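Long-range contacts in endoglucanase E (Clostridium thermocellum, PDB 2WAO), which probably deacetylates plant cell-wall polysaccharides through its esterase domain, and binds cellulose-derived glucan chains at the same active site: residues Arg123-Ile128 and Pro214-Ile219; Ser176-Thr181 and Ile219-Asn224. All blocks are in the same frame, centred on the assembly; numbering follows the deposited sequence.

Contact 1 of 2, residues Arg123-Ile128 and Pro214-Ile219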
loop_
_atom_site.group_PDB
_atom_site.type_symbol
_atom_site.label_atom_id
_atom_site.label_comp_id
_atom_site.label_asym_id
_atom_site.label_seq_id
_atom_site.Cartn_x
_atom_site.Cartn_y
_atom_site.Cartn_z
ATOM N N ARG A 123 14.190 -7.241 4.993
ATOM C CA ARG A 123 14.009 -6.244 3.926
ATOM C C ARG A 123 12.670 -5.595 4.145
ATOM O O ARG A 123 11.648 -6.284 4.402
ATOM C CB ARG A 123 14.050 -6.906 2.546
ATOM C CG ARG A 123 15.416 -7.562 2.265
ATOM C CD ARG A 123 15.340 -8.311 1.005
ATOM N NE ARG A 123 16.669 -8.746 0.547
ATOM C CZ ARG A 123 16.858 -9.462 -0.560
ATOM N NH1 ARG A 123 15.825 -9.838 -1.295
ATOM N NH2 ARG A 123 18.088 -9.814 -0.937
ATOM N N LYS A 124 12.677 -4.271 4.069
ATOM C CA LYS A 124 11.489 -3.478 4.408
ATOM C C LYS A 124 11.355 -2.327 3.406
ATOM O O LYS A 124 12.338 -1.613 3.103
ATOM C CB LYS A 124 11.597 -2.879 5.801
ATOM C CG LYS A 124 11.598 -3.893 6.940
ATOM C CD LYS A 124 11.940 -3.150 8.228
ATOM C CE LYS A 124 11.699 -4.008 9.456
ATOM N NZ LYS A 124 12.789 -5.008 9.515
ATOM N N ILE A 125 10.127 -2.109 2.955
ATOM C CA ILE A 125 9.830 -1.037 1.966
ATOM C C ILE A 125 8.649 -0.230 2.525
ATOM O O ILE A 125 7.756 -0.810 3.169
ATOM C CB ILE A 125 9.440 -1.635 0.607
ATOM C CG1 ILE A 125 10.447 -2.694 0.167
ATOM C CG2 ILE A 125 9.288 -0.527 -0.454
ATOM C CD1 ILE A 125 10.063 -3.412 -1.135
ATOM N N GLU A 126 8.659 1.089 2.346
ATOM C CA GLU A 126 7.448 1.891 2.575
ATOM C C GLU A 126 7.076 2.479 1.214
ATOM O O GLU A 126 7.921 3.068 0.519
ATOM C CB GLU A 126 7.695 3.015 3.564
ATOM C CG GLU A 126 6.459 3.890 3.842
ATOM C CD GLU A 126 6.708 4.843 4.986
ATOM O OE1 GLU A 126 7.603 5.680 4.859
ATOM O OE2 GLU A 126 5.991 4.776 6.011
ATOM N N PHE A 127 5.788 2.372 0.885
ATOM C CA PHE A 127 5.251 2.966 -0.328
ATOM C C PHE A 127 4.420 4.153 0.106
ATOM O O PHE A 127 3.662 4.072 1.115
ATOM C CB PHE A 127 4.332 1.954 -1.017
ATOM C CG PHE A 127 5.075 0.832 -1.667
ATOM C CD1 PHE A 127 5.399 0.925 -3.027
ATOM C CD2 PHE A 127 5.455 -0.300 -0.930
ATOM C CE1 PHE A 127 6.138 -0.090 -3.651
ATOM C CE2 PHE A 127 6.186 -1.346 -1.576
ATOM C CZ PHE A 127 6.514 -1.199 -2.919
ATOM N N ILE A 128 4.537 5.249 -0.635
ATOM C CA ILE A 128 3.711 6.452 -0.349
ATOM C C ILE A 128 2.988 6.803 -1.631
ATOM O O ILE A 128 3.625 7.109 -2.617
ATOM C CB ILE A 128 4.629 7.645 0.092
ATOM C CG1 ILE A 128 5.462 7.258 1.314
ATOM C CG2 ILE A 128 3.780 8.941 0.407
ATOM C CD1 ILE A 128 6.553 8.320 1.704
ATOM N N PRO A 214 12.494 1.377 6.824
ATOM C CA PRO A 214 12.672 0.618 5.563
ATOM C C PRO A 214 14.038 1.008 4.939
ATOM O O PRO A 214 14.533 2.148 5.186
ATOM C CB PRO A 214 11.501 1.140 4.707
ATOM C CG PRO A 214 11.363 2.557 5.138
ATOM C CD PRO A 214 11.588 2.533 6.637
ATOM N N GLN A 215 14.616 0.097 4.140
ATOM C CA GLN A 215 15.796 0.401 3.364
ATOM C C GLN A 215 15.371 1.066 2.055
ATOM O O GLN A 215 16.205 1.650 1.374
ATOM C CB GLN A 215 16.624 -0.866 3.071
ATOM C CG GLN A 215 17.086 -1.611 4.336
ATOM C CD GLN A 215 16.120 -2.668 4.823
ATOM O OE1 GLN A 215 15.118 -2.932 4.210
ATOM N NE2 GLN A 215 16.435 -3.281 5.950
ATOM N N VAL A 216 14.072 0.937 1.689
ATOM C CA VAL A 216 13.600 1.460 0.403
ATOM C C VAL A 216 12.290 2.194 0.661
ATOM O O VAL A 216 11.430 1.667 1.361
ATOM C CB VAL A 216 13.263 0.317 -0.594
ATOM C CG1 VAL A 216 12.734 0.892 -1.922
ATOM C CG2 VAL A 216 14.511 -0.490 -0.904
ATOM N N VAL A 217 12.139 3.367 0.042
ATOM C CA VAL A 217 10.864 4.077 0.031
ATOM C C VAL A 217 10.541 4.301 -1.458
ATOM O O VAL A 217 11.397 4.717 -2.209
ATOM C CB VAL A 217 10.950 5.424 0.809
ATOM C CG1 VAL A 217 9.602 6.228 0.748
ATOM C CG2 VAL A 217 11.340 5.158 2.269
ATOM N N VAL A 218 9.294 4.061 -1.848
ATOM C CA VAL A 218 8.800 4.275 -3.201
ATOM C C VAL A 218 7.684 5.316 -3.114
ATOM O O VAL A 218 6.706 5.139 -2.365
ATOM C CB VAL A 218 8.286 2.926 -3.820
ATOM C CG1 VAL A 218 7.721 3.138 -5.238
ATOM C CG2 VAL A 218 9.423 1.872 -3.871
ATOM N N ILE A 219 7.809 6.362 -3.920
ATOM C CA ILE A 219 6.810 7.422 -3.900
ATOM C C ILE A 219 6.137 7.410 -5.263
ATOM O O ILE A 219 6.809 7.481 -6.282
ATOM C CB ILE A 219 7.476 8.797 -3.607
ATOM C CG1 ILE A 219 8.246 8.770 -2.263
ATOM C CG2 ILE A 219 6.389 9.907 -3.616
ATOM C CD1 ILE A 219 9.097 10.049 -1.962
#
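Phe127 and Val218 project from the same face of neighbouring parallel strands and run alongside each other. Following the phenylalanine outwards, CB is 4.2 Å from Val218 O, at the edge of the backbone. With CG anti to the carbonyl carbon (chi1 -73°), the ring leans obliquely across to its neighbour: CD1 reaches Val218 CB at 3.6 Å and, one atom further, CE1 meets the methyl CG2 of Val218 at 3.8 Å. CZ, the tip, lies farther from this valine, and the ring also touches Leu323. Ile125 and Val216 repeat the side-by-side pairing on the same face, through CG2 and CG1. On the reverse face Ile128 extends CD1 obliquely over Val217, 3.8 Å from its CG1.

The backbone evidence for a parallel ladder is direct. The short strands run 19° apart, and the bonds alternate: Glu126 N to Val216 O at 3.0 Å, Val218 N to Glu126 O at 2.9 Å, and Ile128 N to Val218 O at 2.8 Å, the last nearly along the C=O axis. At the N-terminal end Lys124 O takes only weak bonds from Gln215 N and Val216 N, and Gln215, its chain bent at chi2 (90°), folds back to offer OE1 to Lys124 N at 2.8 Å, in the plane of its side-chain carbonyl. A side-chain amide thus stands in for a main-chain acceptor.

OE2 of the buried Glu126 makes a salt bridge with Arg16, and OE1 is hydrogen-bonded to the hydroxyls of Tyr196 and Tyr251. Strand 168-174 hydrogen-bonds to the other edge of 123-128; helix 313-331 covers the face of Phe127 and Val216, and helix 233-250 packs on that of Ile128, Val217 and Ile219, the alpha/beta/alpha core of the SGNH (GDSL-like) hydrolase fold.

Contact 2 of 2, residues Ser176-Thr181 and Ile219-Asn224. With BGC (beta-D-glucopyranose), chain B; BGC (beta-D-glucopyranose), chain C; FMT (formic acid), chain D.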
loop_
_atom_site.group_PDB
_atom_site.type_symbol
_atom_site.label_atom_id
_atom_site.label_comp_id
_atom_site.label_asym_id
_atom_site.label_seq_id
_atom_site.Cartn_x
_atom_site.Cartn_y
_atom_site.Cartn_z
ATOM N N SER A 176 -6.625 7.100 -1.888
ATOM C CA SER A 176 -7.168 7.341 -3.239
ATOM C C SER A 176 -7.500 8.821 -3.456
ATOM O O SER A 176 -8.072 9.467 -2.572
ATOM C CB SER A 176 -8.384 6.468 -3.505
ATOM O OG SER A 176 -7.969 5.190 -3.936
ATOM N N GLY A 177 -7.057 9.358 -4.591
ATOM C CA GLY A 177 -7.308 10.763 -4.968
ATOM C C GLY A 177 -6.383 11.807 -4.354
ATOM O O GLY A 177 -6.535 12.982 -4.646
ATOM N N ILE A 178 -5.437 11.404 -3.494
ATOM C CA ILE A 178 -4.603 12.373 -2.781
ATOM C C ILE A 178 -3.456 12.880 -3.683
ATOM O O ILE A 178 -2.993 12.140 -4.577
ATOM C CB ILE A 178 -4.017 11.721 -1.487
ATOM C CG1 ILE A 178 -3.825 12.801 -0.403
ATOM C CG2 ILE A 178 -2.715 10.873 -1.761
ATOM C CD1 ILE A 178 -3.543 12.208 0.998
ATOM N N GLY A 179 -2.984 14.090 -3.417
ATOM C CA GLY A 179 -1.854 14.636 -4.169
ATOM C C GLY A 179 -0.917 15.385 -3.246
ATOM O O GLY A 179 -1.076 15.395 -1.993
ATOM N N LEU A 180 0.069 16.011 -3.877
ATOM C CA LEU A 180 1.024 16.811 -3.189
ATOM C C LEU A 180 0.519 18.245 -2.996
ATOM O O LEU A 180 0.831 18.884 -1.950
ATOM C CB LEU A 180 2.337 16.902 -3.975
ATOM C CG LEU A 180 3.123 15.625 -3.746
ATOM C CD1 LEU A 180 4.078 15.321 -4.859
ATOM C CD2 LEU A 180 3.857 15.718 -2.381
ATOM N N THR A 181 -0.167 18.775 -4.014
ATOM C CA THR A 181 -0.695 20.190 -3.911
ATOM C C THR A 181 -2.213 20.282 -3.937
ATOM O O THR A 181 -2.790 21.361 -3.617
ATOM C CB THR A 181 -0.164 21.109 -5.074
ATOM O OG1 THR A 181 -0.798 20.730 -6.294
ATOM C CG2 THR A 181 1.344 20.982 -5.208
ATOM N N ILE A 219 7.809 6.362 -3.920
ATOM C CA ILE A 219 6.810 7.422 -3.900
ATOM C C ILE A 219 6.137 7.410 -5.263
ATOM O O ILE A 219 6.809 7.481 -6.282
ATOM C CB ILE A 219 7.476 8.797 -3.607
ATOM C CG1 ILE A 219 8.246 8.770 -2.263
ATOM C CG2 ILE A 219 6.389 9.907 -3.616
ATOM C CD1 ILE A 219 9.097 10.049 -1.962
ATOM N N ASN A 220 4.817 7.353 -5.294
ATOM C CA ASN A 220 4.120 7.459 -6.587
ATOM C C ASN A 220 2.995 8.439 -6.421
ATOM O O ASN A 220 1.921 8.076 -6.007
ATOM C CB ASN A 220 3.635 6.091 -7.135
ATOM C CG ASN A 220 3.111 6.206 -8.586
ATOM O OD1 ASN A 220 2.600 7.273 -9.001
ATOM N ND2 ASN A 220 3.243 5.118 -9.366
ATOM N N LEU A 221 3.307 9.710 -6.657
ATOM C CA LEU A 221 2.379 10.788 -6.410
ATOM C C LEU A 221 2.461 11.756 -7.581
ATOM O O LEU A 221 3.509 11.883 -8.212
ATOM C CB LEU A 221 2.749 11.532 -5.128
ATOM C CG LEU A 221 2.548 10.768 -3.818
ATOM C CD1 LEU A 221 3.290 11.622 -2.728
ATOM C CD2 LEU A 221 1.035 10.627 -3.562
ATOM N N GLY A 222 1.368 12.469 -7.809
ATOM C CA GLY A 222 1.364 13.567 -8.764
ATOM C C GLY A 222 0.289 13.330 -9.790
ATOM O O GLY A 222 -0.085 14.263 -10.492
ATOM N N THR A 223 -0.253 12.108 -9.882
ATOM C CA THR A 223 -1.416 11.899 -10.785
ATOM C C THR A 223 -2.564 12.882 -10.524
ATOM O O THR A 223 -3.121 13.494 -11.464
ATOM C CB THR A 223 -1.968 10.422 -10.741
ATOM O OG1 THR A 223 -0.911 9.543 -11.123
ATOM C CG2 THR A 223 -3.110 10.217 -11.750
ATOM N N ASN A 224 -2.863 13.104 -9.252
ATOM C CA ASN A 224 -3.999 13.967 -8.925
ATOM C C ASN A 224 -3.624 15.434 -9.086
ATOM O O ASN A 224 -4.492 16.280 -9.203
ATOM C CB ASN A 224 -4.562 13.599 -7.529
ATOM C CG ASN A 224 -5.130 12.236 -7.537
ATOM O OD1 ASN A 224 -4.596 11.300 -6.879
ATOM N ND2 ASN A 224 -6.100 12.038 -8.401
HETATM C C2 BGC B . -11.798 10.528 -4.605
HETATM C C3 BGC B . -11.853 9.845 -3.234
HETATM C C4 BGC B . -12.949 8.778 -3.191
HETATM C C5 BGC B . -12.695 7.785 -4.308
HETATM C C6 BGC B . -13.671 6.596 -4.273
HETATM C C1 BGC B . -11.793 9.468 -5.701
HETATM O O2 BGC B . -10.665 11.379 -4.723
HETATM O O3 BGC B . -11.970 10.803 -2.202
HETATM O O4 BGC B . -12.877 8.075 -1.968
HETATM O O5 BGC B . -12.845 8.546 -5.494
HETATM O O6 BGC B . -14.886 6.941 -4.885
HETATM C C2 BGC C . -12.708 9.014 -10.313
HETATM C C3 BGC C . -12.900 9.644 -8.941
HETATM C C4 BGC C . -11.727 9.264 -8.030
HETATM C C5 BGC C . -10.407 9.672 -8.720
HETATM C C6 BGC C . -9.133 9.433 -7.886
HETATM C C1 BGC C . -11.342 9.400 -10.873
HETATM O O2 BGC C . -13.786 9.407 -11.168
HETATM O O3 BGC C . -14.131 9.182 -8.369
HETATM O O4 BGC C . -11.942 10.071 -6.983
HETATM O O5 BGC C . -10.324 9.000 -9.975
HETATM O O6 BGC C . -9.032 8.051 -7.592
HETATM C C FMT D . -4.566 8.842 -7.812
HETATM O O1 FMT D . -5.715 8.902 -7.349
HETATM O O2 FMT D . -4.171 8.149 -8.760
HETATM O O HOH W 1 -1.360 11.936 -6.873
#
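Leu221 turns its CG anti to the carbonyl carbon (chi1 -69°), an orientation that spreads its two methyls between Leu180 and Ile178. CD1 reaches the branch of Leu180, which crosses it at about a right angle and sets its own CD1 4.0 Å from Leu221 CB. CD2 lies 4.2 Å from Ile178 CG2, a methyl placed by a chi1 of -149°, away from the staggered positions.

Beyond this apolar patch the polar link is a water. It is hydrogen-bonded to Ile178 O at 2.8 Å and accepts from Gly222 N at 2.9 Å and Asn224 N at 3.0 Å, tying the loop to the turn that leads into helix 223-226. Asn224 CB packs over the main chain, 3.6 Å from Ile178 O. The sequence Gly222-Thr223-Asn224-Asp225 matches block III of SGNH hydrolases and Gly177 the block II glycine; in that family the glycine N-H and the asparagine side chain, together with the backbone N-H of the nucleophilic serine, form the oxyanion hole. Consistent with the glycine's part, Gly177 N donates to O1 of a formic acid at 3.1 Å. That molecule, probably from the crystallisation liquor and doubtfully placed against Asn224, is also hydrogen-bonded to Ser131 OG. Gly177 lines the glycan pocket, its CA 3.4 Å from O2 of the chain B glucose. At the far end of the loop, the Asp225 carboxylate receives Leu180 N and Thr181 N on its two oxygens.

Overall arrangement
Along the chain the segments alternate: 123-128, then 176-181, then 214-219 running straight into 219-224, so the two contacts interlock and share Ile219. Their centres are about 17 Å apart. Contact 1 joins two neighbouring strands in the middle of the five-stranded parallel sheet; contact 2 lies just past the C-terminal ends of strands 168-174 and 216-220, where the glycan binds. The step between them is short: Ile128 O lies 2.9 Å from Asn220 N, a probable hydrogen bond that extends the ladder, and the same oxygen packs on Leu221 CG. This is the SGNH hydrolase layout, a central sheet with its active-site loops at the C-terminal ends of the parallel strands.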